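PDB 6ONQ: cytochrome c XoxG from Methylobacterium extorquens, which binds heme c covalently and probably carries electrons away from lanthanide-dependent methanol dehydrogenase during methanol oxidation. Local coordinates for residues A[102-107]-A[111-116]. Residues are numbered along the deposited sequence; the frame is centred on the assembly and turned at random.
With HEC (heme c), chain B.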
# COMPACT_ATOMS: atom_id res chain seq x y z
N ASP A 102 -9.91 4.81 -3.37
CA ASP A 102 -9.62 3.78 -2.38
C ASP A 102 -9.40 2.41 -3.02
O ASP A 102 -9.59 1.38 -2.35
CB ASP A 102 -10.75 3.69 -1.35
CG ASP A 102 -10.91 4.98 -0.56
OD1 ASP A 102 -10.16 5.16 0.43
OD2 ASP A 102 -11.78 5.80 -0.94
N GLY A 103 -9.01 2.37 -4.29
CA GLY A 103 -8.85 1.12 -4.99
C GLY A 103 -10.14 0.39 -5.31
O GLY A 103 -10.14 -0.84 -5.40
N MET A 104 -11.24 1.12 -5.48
CA MET A 104 -12.55 0.50 -5.64
C MET A 104 -12.86 0.08 -7.07
O MET A 104 -13.81 -0.68 -7.28
CB MET A 104 -13.65 1.45 -5.14
CG MET A 104 -13.77 1.47 -3.63
SD MET A 104 -13.86 -0.19 -2.95
CE MET A 104 -15.61 -0.56 -3.12
N GLY A 105 -12.09 0.56 -8.04
CA GLY A 105 -12.33 0.18 -9.42
C GLY A 105 -13.10 1.24 -10.19
O GLY A 105 -13.72 2.15 -9.63
N SER A 106 -13.07 1.10 -11.52
CA SER A 106 -13.70 2.05 -12.41
C SER A 106 -14.10 1.36 -13.70
O SER A 106 -13.82 0.18 -13.93
CB SER A 106 -12.78 3.24 -12.69
OG SER A 106 -13.32 4.04 -13.73
N THR A 107 -14.78 2.13 -14.56
CA THR A 107 -15.27 1.60 -15.83
C THR A 107 -14.15 1.14 -16.74
O THR A 107 -14.38 0.30 -17.62
CB THR A 107 -16.10 2.68 -16.53
OG1 THR A 107 -16.95 3.32 -15.57
CG2 THR A 107 -16.97 2.07 -17.62
N ALA A 111 -10.13 -3.16 -9.64
CA ALA A 111 -10.19 -2.68 -8.27
C ALA A 111 -8.99 -3.24 -7.52
O ALA A 111 -8.99 -4.40 -7.11
CB ALA A 111 -11.50 -3.09 -7.62
N LEU A 112 -7.98 -2.39 -7.32
CA LEU A 112 -6.73 -2.84 -6.73
C LEU A 112 -6.86 -3.31 -5.29
O LEU A 112 -5.94 -3.95 -4.78
CB LEU A 112 -5.69 -1.72 -6.81
CG LEU A 112 -5.45 -1.22 -8.24
CD1 LEU A 112 -4.32 -0.22 -8.28
CD2 LEU A 112 -5.21 -2.36 -9.22
N LYS A 113 -7.97 -3.02 -4.60
CA LYS A 113 -8.10 -3.60 -3.27
C LYS A 113 -8.34 -5.10 -3.35
O LYS A 113 -8.00 -5.84 -2.42
CB LYS A 113 -9.21 -2.93 -2.46
CG LYS A 113 -10.59 -3.03 -3.06
CD LYS A 113 -11.65 -3.20 -1.98
CE LYS A 113 -12.79 -4.10 -2.44
NZ LYS A 113 -13.87 -4.19 -1.42
N ASP A 114 -8.91 -5.57 -4.47
CA ASP A 114 -9.03 -7.01 -4.68
C ASP A 114 -7.78 -7.59 -5.33
O ASP A 114 -7.51 -8.79 -5.18
CB ASP A 114 -10.26 -7.31 -5.54
CG ASP A 114 -11.58 -7.11 -4.78
OD1 ASP A 114 -12.58 -6.72 -5.42
OD2 ASP A 114 -11.62 -7.35 -3.55
N SER A 115 -7.02 -6.76 -6.05
CA SER A 115 -5.85 -7.23 -6.78
C SER A 115 -4.78 -7.75 -5.82
O SER A 115 -4.16 -8.79 -6.06
CB SER A 115 -5.27 -6.11 -7.64
OG SER A 115 -5.99 -5.95 -8.85
N LEU A 116 -4.55 -7.03 -4.74
CA LEU A 116 -3.46 -7.40 -3.86
C LEU A 116 -3.82 -8.49 -2.90
O LEU A 116 -3.12 -8.68 -1.90
CB LEU A 116 -2.96 -6.16 -3.14
CG LEU A 116 -1.98 -5.57 -4.16
CD1 LEU A 116 -1.61 -4.18 -3.84
CD2 LEU A 116 -0.74 -6.43 -4.23
FE HEC B . -3.11 0.45 -13.36
CHA HEC B . -3.98 -2.80 -14.14
CHB HEC B . -1.73 -0.63 -10.50
CHC HEC B . -2.11 3.65 -12.62
CHD HEC B . -5.01 1.61 -15.96
NA HEC B . -2.94 -1.36 -12.48
C1A HEC B . -3.27 -2.60 -12.98
C2A HEC B . -2.72 -3.61 -12.09
C3A HEC B . -2.10 -2.99 -11.09
C4A HEC B . -2.23 -1.59 -11.33
CMA HEC B . -1.37 -3.60 -9.88
CAA HEC B . -2.85 -5.14 -12.25
CBA HEC B . -4.31 -5.47 -11.98
CGA HEC B . -4.52 -6.95 -11.88
O1A HEC B . -4.05 -7.70 -12.76
O2A HEC B . -5.20 -7.36 -10.91
NB HEC B . -2.12 1.36 -11.88
C1B HEC B . -1.64 0.70 -10.77
C2B HEC B . -1.00 1.63 -9.89
C3B HEC B . -1.07 2.83 -10.43
C4B HEC B . -1.79 2.69 -11.70
CMB HEC B . -0.32 1.29 -8.55
CAB HEC B . -0.44 4.05 -9.71
CBB HEC B . -0.04 5.13 -10.35
NC HEC B . -3.53 2.30 -14.14
C1C HEC B . -2.94 3.48 -13.72
C2C HEC B . -3.35 4.52 -14.64
C3C HEC B . -4.15 3.98 -15.57
C4C HEC B . -4.28 2.56 -15.27
CMC HEC B . -2.95 6.01 -14.57
CAC HEC B . -4.78 4.81 -16.72
CBC HEC B . -6.02 4.57 -17.13
ND HEC B . -4.28 -0.43 -14.75
C1D HEC B . -4.95 0.23 -15.77
C2D HEC B . -5.58 -0.78 -16.61
C3D HEC B . -5.28 -1.98 -16.11
C4D HEC B . -4.47 -1.79 -14.93
CMD HEC B . -6.43 -0.54 -17.86
CAD HEC B . -5.75 -3.34 -16.67
CBD HEC B . -4.72 -3.95 -17.62
CGD HEC B . -5.24 -5.28 -18.11
O1D HEC B . -6.47 -5.51 -18.03
O2D HEC B . -4.43 -6.12 -18.58
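Gly-103 and Lys-113 meet through the backbone: the amide of Lys-113, in the first turn of helix 112-118, donates to the carbonyl of Gly-103, with 3.2 Å between N and O and 167° at the hydrogen. Helix amides this early lack an acceptor within their own helix, and here the loop supplies one. Packing is closest around this carbonyl. The methyl of Ala-111, the N-cap residue, lies against the carbonyl oxygens of both Gly-103 and Met-104, while Gly-105 passes close by without a side chain. With CG of Lys-113 set between its backbone N and carbonyl carbon (chi1 61°), that methylene too lies against the Gly-103 oxygen.

Farther out the fit is looser: CD of Lys-113 lies 3.9 Å from SD of Met-104, and its ammonium forms a salt bridge with Glu-43. Buried on the heme side, Leu-112 places CD1 3.4 Å from the heme CHB carbon, and Ser-115 OG donates to propionate oxygen O2A at 2.6 Å; the heme is also hydrogen-bonded to Arg-118 and Lys-132. The loop thus leads from the CXXCH motif, ending at axial His-99, into a helix lining the His/Met-ligated c-type heme pocket, which Met-143 completes, as in class I cytochromes c.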